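Local coordinates for ferrous iron uptake transporter protein B (Streptococcus thermophilus, PDB 3TAH), which binds guanine nucleotides through its cytosolic G-protein domain, the part present here, and probably drives ferrous iron uptake across the cell membrane, at residues N96-T101 and I244-R249; F171-Y174 and L178-A181; A180-I185 and S197-A202. The protein carries 1 engineered substitution. One frame throughout, in Å; residues are numbered along the deposited sequence.

How the contacts relate
The three contacts follow one path from the G domain into the helical domain. Contact 1 joins helix 93-105 of the nucleotide-binding part to helix 241-259; its Tyr98 side chain lies about 7 Å from that of Asn11 in the predicted GTP site. Contact 2, centred about 12 Å away, touches it through Tyr174, whose OH is 3.2 Å from Arg249 NH1. Contacts 2 and 3 have centres about 8 Å apart, share helix 176-189 and meet in a salt bridge, Glu179 OE2 to Arg199 NH2 at 2.7 Å. Contacts 1 and 3 do not touch, their nearest atoms being about 7 Å apart. Contacts 2 and 3 lie away from the annotated binding sites.

Contact 1 of 3, residues N96-T101 and I244-R249; sequences NLYLTT and IVINER
Ile246 is the first residue of 244-249 to reach helix 93-105: its CG1 lies 3.4 Å from Tyr98 OH, at the phenol end of the ring, and its backbone O sits at the ring edge. One turn on, Arg249 does most of the work. Its chain runs extended from CG to NE and crosses Tyr98 at about a right angle, laying CD over one ring face in a CH-pi contact, 4.1 Å from the ring centroid. The guanidinium is turned 75° from the ring plane, so it does not stack on it. NH1 instead donates to Thr101 OG1 at 3.0 Å, a bent bond with an N-H...O angle of 144°. Thr101 OG1 lies between its own backbone N and carbonyl carbon, from where it also donates to Tyr98 O at 2.8 Å. A water bridges Tyr98 and Arg249, 2.7 Å from Tyr98 OH and accepting from Arg249 NE at 2.9 Å. The segments 96-101 and 244-249 cross at 112°, tying the Ras-like P-loop G domain to the helical domain. Glu105, on the G-domain helix, forms a salt bridge with Arg249 NH1, and Tyr250 of helix 241-259 stacks on Tyr98. Held by hydroxyl, water and carboxylate together, the buried arginine probably keeps its positive charge, and its guanidinium probably has little freedom to turn.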
loop_
_atom_site.group_PDB
_atom_site.type_symbol
_atom_site.label_atom_id
_atom_site.label_comp_id
_atom_site.label_asym_id
_atom_site.label_seq_id
_atom_site.Cartn_x
_atom_site.Cartn_y
_atom_site.Cartn_z
ATOM N N ASN A 96 -9.499 -3.744 -5.025
ATOM C CA ASN A 96 -8.255 -4.122 -4.351
ATOM C C ASN A 96 -7.123 -3.087 -4.507
ATOM O O ASN A 96 -6.319 -2.909 -3.585
ATOM C CB ASN A 96 -7.751 -5.485 -4.831
ATOM C CG ASN A 96 -8.496 -6.652 -4.202
ATOM O OD1 ASN A 96 -7.891 -7.502 -3.529
ATOM N ND2 ASN A 96 -9.796 -6.716 -4.426
ATOM N N LEU A 97 -7.063 -2.414 -5.661
ATOM C CA LEU A 97 -5.998 -1.427 -5.915
ATOM C C LEU A 97 -6.169 -0.129 -5.116
ATOM O O LEU A 97 -5.248 0.679 -5.053
ATOM C CB LEU A 97 -5.847 -1.112 -7.413
ATOM C CG LEU A 97 -5.368 -2.259 -8.313
ATOM C CD1 LEU A 97 -5.473 -1.830 -9.757
ATOM C CD2 LEU A 97 -3.918 -2.716 -7.966
ATOM N N TYR A 98 -7.337 0.081 -4.514
ATOM C CA TYR A 98 -7.540 1.232 -3.640
ATOM C C TYR A 98 -6.492 1.244 -2.528
ATOM O O TYR A 98 -5.781 2.237 -2.326
ATOM C CB TYR A 98 -8.961 1.217 -3.085
ATOM C CG TYR A 98 -9.324 2.438 -2.290
ATOM C CD1 TYR A 98 -9.768 3.602 -2.920
ATOM C CD2 TYR A 98 -9.246 2.434 -0.904
ATOM C CE1 TYR A 98 -10.099 4.716 -2.201
ATOM C CE2 TYR A 98 -9.587 3.555 -0.174
ATOM C CZ TYR A 98 -10.009 4.685 -0.833
ATOM O OH TYR A 98 -10.342 5.787 -0.117
ATOM N N LEU A 99 -6.367 0.121 -1.837
ATOM C CA LEU A 99 -5.318 -0.047 -0.841
ATOM C C LEU A 99 -3.917 0.086 -1.474
ATOM O O LEU A 99 -3.047 0.735 -0.916
ATOM C CB LEU A 99 -5.437 -1.413 -0.156
ATOM C CG LEU A 99 -4.386 -1.750 0.911
ATOM C CD1 LEU A 99 -4.444 -0.798 2.123
ATOM C CD2 LEU A 99 -4.528 -3.200 1.351
ATOM N N THR A 100 -3.715 -0.535 -2.638
ATOM C CA THR A 100 -2.426 -0.546 -3.296
ATOM C C THR A 100 -1.868 0.874 -3.456
ATOM O O THR A 100 -0.682 1.121 -3.183
ATOM C CB THR A 100 -2.533 -1.227 -4.673
ATOM O OG1 THR A 100 -3.085 -2.545 -4.518
ATOM C CG2 THR A 100 -1.162 -1.273 -5.344
ATOM N N THR A 101 -2.725 1.812 -3.868
ATOM C CA THR A 101 -2.263 3.195 -4.072
ATOM C C THR A 101 -1.688 3.774 -2.775
ATOM O O THR A 101 -0.679 4.482 -2.776
ATOM C CB THR A 101 -3.373 4.120 -4.651
ATOM O OG1 THR A 101 -4.472 4.232 -3.735
ATOM C CG2 THR A 101 -3.871 3.627 -6.024
ATOM N N ILE A 244 -12.312 14.168 -2.328
ATOM C CA ILE A 244 -11.396 14.507 -3.409
ATOM C C ILE A 244 -10.355 13.405 -3.546
ATOM O O ILE A 244 -10.125 12.891 -4.648
ATOM C CB ILE A 244 -10.698 15.889 -3.175
ATOM C CG1 ILE A 244 -11.679 17.063 -3.308
ATOM C CG2 ILE A 244 -9.537 16.081 -4.163
ATOM C CD1 ILE A 244 -11.130 18.399 -2.753
ATOM N N VAL A 245 -9.744 13.023 -2.429
ATOM C CA VAL A 245 -8.687 11.991 -2.458
ATOM C C VAL A 245 -9.249 10.632 -2.885
ATOM O O VAL A 245 -8.656 9.951 -3.717
ATOM C CB VAL A 245 -7.942 11.900 -1.105
ATOM C CG1 VAL A 245 -6.895 10.798 -1.135
ATOM C CG2 VAL A 245 -7.288 13.228 -0.787
ATOM N N ILE A 246 -10.398 10.258 -2.332
ATOM C CA ILE A 246 -11.093 9.033 -2.730
ATOM C C ILE A 246 -11.344 9.000 -4.229
ATOM O O ILE A 246 -11.023 8.012 -4.897
ATOM C CB ILE A 246 -12.454 8.877 -2.000
ATOM C CG1 ILE A 246 -12.263 8.567 -0.513
ATOM C CG2 ILE A 246 -13.263 7.777 -2.639
ATOM C CD1 ILE A 246 -13.595 8.563 0.276
ATOM N N ASN A 247 -11.897 10.093 -4.758
ATOM C CA ASN A 247 -12.209 10.174 -6.185
ATOM C C ASN A 247 -10.952 10.089 -7.034
ATOM O O ASN A 247 -10.950 9.417 -8.066
ATOM C CB ASN A 247 -12.996 11.464 -6.502
ATOM C CG ASN A 247 -14.378 11.484 -5.874
ATOM O OD1 ASN A 247 -14.925 10.438 -5.527
ATOM N ND2 ASN A 247 -14.959 12.684 -5.732
ATOM N N GLU A 248 -9.878 10.772 -6.600
ATOM C CA GLU A 248 -8.600 10.733 -7.330
ATOM C C GLU A 248 -7.978 9.339 -7.330
ATOM O O GLU A 248 -7.449 8.924 -8.363
ATOM C CB GLU A 248 -7.596 11.784 -6.817
ATOM C CG GLU A 248 -7.972 13.221 -7.165
ATOM C CD GLU A 248 -8.138 13.464 -8.656
ATOM O OE1 GLU A 248 -7.309 13.011 -9.456
ATOM O OE2 GLU A 248 -9.117 14.128 -9.026
ATOM N N ARG A 249 -8.029 8.620 -6.205
ATOM C CA ARG A 249 -7.536 7.235 -6.168
ATOM C C ARG A 249 -8.261 6.357 -7.194
ATOM O O ARG A 249 -7.636 5.697 -8.009
ATOM C CB ARG A 249 -7.649 6.609 -4.767
ATOM C CG ARG A 249 -6.783 7.233 -3.705
ATOM C CD ARG A 249 -6.828 6.460 -2.372
ATOM N NE ARG A 249 -6.114 7.208 -1.336
ATOM C CZ ARG A 249 -4.789 7.317 -1.268
ATOM N NH1 ARG A 249 -4.004 6.704 -2.153
ATOM N NH2 ARG A 249 -4.238 8.041 -0.297
HETATM O O HOH W 1 -8.587 7.825 -0.053
#

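Contact 2 of 3, residues F171-Y174 and L178-A181; sequences FPIY and LEAA
Glu179 folds back toward the loop 171-174 because its chain bends at chi2 (-62°), CG standing anti to the carbonyl carbon; Tyr174 makes the matching choice at chi1, which places its ring next to the carboxylate. The bond between them uses the backbone: Tyr174 N donates to Glu179 OE2 at 2.8 Å, nearly straight. The amide comes to the anti side of the carboxylate, 22° out of its plane. Glu179 OE2 also rests 3.6 Å from Tyr174 CB, and the ring and carboxylate planes are only 26° apart. This is how the linker after helix 151-159 is fastened to the first turns of helix 176-189, where the chain passes from the G domain into the FeoB cytosolic helical domain. One residue earlier, Leu178 lies alongside Tyr174, pointing the same way, with CD2 4.0 Å from the ring atom CD2. Pro172 O stands 3.8 Å above the plane of the tyrosine ring, over its centre, while Ile173 CA comes within 3.7 Å of Glu179 OE2. That oxygen has a second grip, a salt bridge to Arg199 of helix 198-206, which should favour the ionised carboxylate. At its far end Tyr174 OH hydrogen-bonds Glu105 of helix 93-105.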
loop_
_atom_site.group_PDB
_atom_site.type_symbol
_atom_site.label_atom_id
_atom_site.label_comp_id
_atom_site.label_asym_id
_atom_site.label_seq_id
_atom_site.Cartn_x
_atom_site.Cartn_y
_atom_site.Cartn_z
ATOM N N PHE A 171 5.198 7.228 -7.706
ATOM C CA PHE A 171 3.920 7.281 -6.995
ATOM C C PHE A 171 2.765 7.587 -7.951
ATOM O O PHE A 171 2.974 8.273 -8.961
ATOM C CB PHE A 171 3.967 8.335 -5.883
ATOM C CG PHE A 171 4.369 9.712 -6.356
ATOM C CD1 PHE A 171 3.446 10.560 -6.965
ATOM C CD2 PHE A 171 5.682 10.164 -6.186
ATOM C CE1 PHE A 171 3.816 11.827 -7.398
ATOM C CE2 PHE A 171 6.058 11.433 -6.621
ATOM C CZ PHE A 171 5.128 12.263 -7.227
ATOM N N PRO A 172 1.550 7.094 -7.641
ATOM C CA PRO A 172 0.375 7.482 -8.439
ATOM C C PRO A 172 0.239 9.002 -8.536
ATOM O O PRO A 172 0.210 9.685 -7.522
ATOM C CB PRO A 172 -0.807 6.896 -7.651
ATOM C CG PRO A 172 -0.217 5.716 -6.960
ATOM C CD PRO A 172 1.192 6.106 -6.606
ATOM N N ILE A 173 0.180 9.517 -9.759
ATOM C CA ILE A 173 0.056 10.952 -9.987
ATOM C C ILE A 173 -1.423 11.250 -10.170
ATOM O O ILE A 173 -2.076 10.650 -11.029
ATOM C CB ILE A 173 0.882 11.417 -11.220
ATOM C CG1 ILE A 173 2.370 11.177 -10.990
ATOM C CG2 ILE A 173 0.632 12.907 -11.526
ATOM C CD1 ILE A 173 3.231 11.414 -12.242
ATOM N N TYR A 174 -1.949 12.160 -9.354
ATOM C CA TYR A 174 -3.363 12.534 -9.370
ATOM C C TYR A 174 -3.571 13.830 -10.156
ATOM O O TYR A 174 -2.627 14.356 -10.752
ATOM C CB TYR A 174 -3.874 12.677 -7.932
ATOM C CG TYR A 174 -3.661 11.424 -7.125
ATOM C CD1 TYR A 174 -4.148 10.188 -7.586
ATOM C CD2 TYR A 174 -2.986 11.444 -5.927
ATOM C CE1 TYR A 174 -3.956 9.010 -6.861
ATOM C CE2 TYR A 174 -2.779 10.268 -5.195
ATOM C CZ TYR A 174 -3.277 9.058 -5.668
ATOM O OH TYR A 174 -3.096 7.893 -4.967
ATOM N N LEU A 178 -4.932 18.486 -7.208
ATOM C CA LEU A 178 -4.566 17.787 -5.979
ATOM C C LEU A 178 -3.056 17.777 -5.802
ATOM O O LEU A 178 -2.580 17.947 -4.688
ATOM C CB LEU A 178 -5.133 16.361 -5.922
ATOM C CG LEU A 178 -4.807 15.583 -4.637
ATOM C CD1 LEU A 178 -5.210 16.371 -3.374
ATOM C CD2 LEU A 178 -5.488 14.227 -4.657
ATOM N N GLU A 179 -2.309 17.571 -6.889
ATOM C CA GLU A 179 -0.833 17.615 -6.846
ATOM C C GLU A 179 -0.298 18.962 -6.349
ATOM O O GLU A 179 0.679 18.995 -5.597
ATOM C CB GLU A 179 -0.224 17.249 -8.201
ATOM C CG GLU A 179 -0.464 15.790 -8.619
ATOM C CD GLU A 179 0.156 14.796 -7.674
ATOM O OE1 GLU A 179 1.197 15.113 -7.055
ATOM O OE2 GLU A 179 -0.399 13.684 -7.530
ATOM N N ALA A 180 -0.954 20.060 -6.735
ATOM C CA ALA A 180 -0.598 21.393 -6.243
ATOM C C ALA A 180 -0.754 21.459 -4.723
ATOM O O ALA A 180 0.135 21.955 -4.015
ATOM C CB ALA A 180 -1.469 22.483 -6.929
ATOM N N ALA A 181 -1.873 20.939 -4.222
ATOM C CA ALA A 181 -2.109 20.883 -2.777
ATOM C C ALA A 181 -1.067 20.028 -2.048
ATOM O O ALA A 181 -0.557 20.416 -1.002
ATOM C CB ALA A 181 -3.523 20.354 -2.479
#

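Contact 3 of 3, residues A180-I185 and S197-A202; sequences AAISQI and SARFYA
Apolar packing carries most of this contact, and Ala202 is its centre on helix 198-206. Its methyl, with no longer branch to hold the helices apart, is met by two isoleucines from successive turns of helix 176-189. Ile185 CG2 comes to 3.8 Å from Ala202 CB, and is slightly nearer still to the alpha carbon, at 3.7 Å from Ala202 CA. Ile182 CG2 reaches the same methyl at 4.1 Å. In both isoleucines CG2 stands anti to the backbone N, which directs that branch at the other helix, while Ile185 CD1 extends along the contact to lie 3.7 Å from Ala202 O. The segments cross at 109°, their axes 9.5 Å apart at the closest approach, in the all-helical FeoB cytosolic domain, and helix 220-237 backs the same core through Ile229, which touches Ile185. Within helix 198-206 itself, Ile203 and Phe206 extend the layer, touching Ile182 and Ile185 respectively.

The second kind of contact sets aliphatic carbon against a charged flat group. Arg199 starts off to one side, but its extended chain carries the guanidinium across to Ile182. There Ile182 CD1 lies over one face, 3.7 Å from Arg199 NH2, while Ile182 CG2 approaches Arg199 NH1 at 3.5 Å. NH2 has polar partners beyond these two segments: a salt bridge with Glu179, one turn before Ile182, and a weak hydrogen bond with Pro172 O, in the loop before helix 176-189.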
loop_
_atom_site.group_PDB
_atom_site.type_symbol
_atom_site.label_atom_id
_atom_site.label_comp_id
_atom_site.label_asym_id
_atom_site.label_seq_id
_atom_site.Cartn_x
_atom_site.Cartn_y
_atom_site.Cartn_z
ATOM N N ALA A 180 -0.954 20.060 -6.735
ATOM C CA ALA A 180 -0.598 21.393 -6.243
ATOM C C ALA A 180 -0.754 21.459 -4.723
ATOM O O ALA A 180 0.135 21.955 -4.015
ATOM C CB ALA A 180 -1.469 22.483 -6.929
ATOM N N ALA A 181 -1.873 20.939 -4.222
ATOM C CA ALA A 181 -2.109 20.883 -2.777
ATOM C C ALA A 181 -1.067 20.028 -2.048
ATOM O O ALA A 181 -0.557 20.416 -1.002
ATOM C CB ALA A 181 -3.523 20.354 -2.479
ATOM N N ILE A 182 -0.768 18.851 -2.590
ATOM C CA ILE A 182 0.229 17.957 -1.979
ATOM C C ILE A 182 1.619 18.630 -1.944
ATOM O O ILE A 182 2.312 18.597 -0.908
ATOM C CB ILE A 182 0.291 16.612 -2.713
ATOM C CG1 ILE A 182 -1.033 15.849 -2.543
ATOM C CG2 ILE A 182 1.485 15.763 -2.215
ATOM C CD1 ILE A 182 -1.168 14.688 -3.517
ATOM N N SER A 183 2.019 19.218 -3.069
ATOM C CA SER A 183 3.279 19.973 -3.149
ATOM C C SER A 183 3.407 21.080 -2.096
ATOM O O SER A 183 4.469 21.246 -1.502
ATOM C CB SER A 183 3.464 20.578 -4.542
ATOM O OG SER A 183 3.866 19.572 -5.450
ATOM N N GLN A 184 2.340 21.846 -1.894
ATOM C CA GLN A 184 2.338 22.938 -0.896
ATOM C C GLN A 184 2.350 22.410 0.536
ATOM O O GLN A 184 3.001 22.993 1.409
ATOM C CB GLN A 184 1.185 23.903 -1.153
ATOM C CG GLN A 184 1.435 24.691 -2.431
ATOM C CD GLN A 184 0.211 25.417 -2.921
ATOM O OE1 GLN A 184 -0.616 25.829 -2.132
ATOM N NE2 GLN A 184 0.102 25.581 -4.233
ATOM N N ILE A 185 1.663 21.294 0.781
ATOM C CA ILE A 185 1.711 20.657 2.099
ATOM C C ILE A 185 3.129 20.120 2.364
ATOM O O ILE A 185 3.651 20.273 3.476
ATOM C CB ILE A 185 0.625 19.569 2.274
ATOM C CG1 ILE A 185 -0.754 20.228 2.329
ATOM C CG2 ILE A 185 0.868 18.768 3.552
ATOM C CD1 ILE A 185 -1.905 19.240 2.195
ATOM N N SER A 197 8.436 8.871 3.176
ATOM C CA SER A 197 7.018 8.749 3.466
ATOM C C SER A 197 6.311 10.099 3.442
ATOM O O SER A 197 5.127 10.184 3.800
ATOM C CB SER A 197 6.827 8.064 4.830
ATOM O OG SER A 197 7.590 8.688 5.854
ATOM N N ALA A 198 7.014 11.148 3.002
ATOM C CA ALA A 198 6.481 12.515 3.065
ATOM C C ALA A 198 5.147 12.628 2.348
ATOM O O ALA A 198 4.234 13.273 2.855
ATOM C CB ALA A 198 7.465 13.539 2.508
ATOM N N ARG A 199 5.031 11.986 1.189
ATOM C CA ARG A 199 3.794 12.027 0.405
ATOM C C ARG A 199 2.614 11.369 1.136
ATOM O O ARG A 199 1.493 11.887 1.079
ATOM C CB ARG A 199 4.015 11.400 -0.970
ATOM C CG ARG A 199 2.875 11.614 -1.921
ATOM C CD ARG A 199 3.259 11.166 -3.323
ATOM N NE ARG A 199 2.085 11.193 -4.175
ATOM C CZ ARG A 199 1.619 12.251 -4.835
ATOM N NH1 ARG A 199 2.218 13.440 -4.796
ATOM N NH2 ARG A 199 0.515 12.117 -5.563
ATOM N N PHE A 200 2.874 10.248 1.819
ATOM C CA PHE A 200 1.860 9.585 2.638
ATOM C C PHE A 200 1.313 10.557 3.676
ATOM O O PHE A 200 0.103 10.680 3.852
ATOM C CB PHE A 200 2.426 8.356 3.367
ATOM C CG PHE A 200 1.433 7.696 4.265
ATOM C CD1 PHE A 200 0.635 6.672 3.789
ATOM C CD2 PHE A 200 1.291 8.091 5.590
ATOM C CE1 PHE A 200 -0.299 6.068 4.606
ATOM C CE2 PHE A 200 0.351 7.475 6.406
ATOM C CZ PHE A 200 -0.433 6.469 5.906
ATOM N N TYR A 201 2.222 11.231 4.375
ATOM C CA TYR A 201 1.826 12.181 5.407
ATOM C C TYR A 201 1.126 13.399 4.811
ATOM O O TYR A 201 0.148 13.876 5.378
ATOM C CB TYR A 201 3.031 12.622 6.227
ATOM C CG TYR A 201 3.513 11.570 7.178
ATOM C CD1 TYR A 201 2.767 11.242 8.309
ATOM C CD2 TYR A 201 4.710 10.912 6.973
ATOM C CE1 TYR A 201 3.201 10.274 9.195
ATOM C CE2 TYR A 201 5.150 9.948 7.855
ATOM C CZ TYR A 201 4.395 9.639 8.965
ATOM O OH TYR A 201 4.828 8.670 9.839
ATOM N N ALA A 202 1.615 13.895 3.676
ATOM C CA ALA A 202 1.003 15.063 3.049
ATOM C C ALA A 202 -0.458 14.776 2.653
ATOM O O ALA A 202 -1.343 15.600 2.874
ATOM C CB ALA A 202 1.818 15.533 1.850
#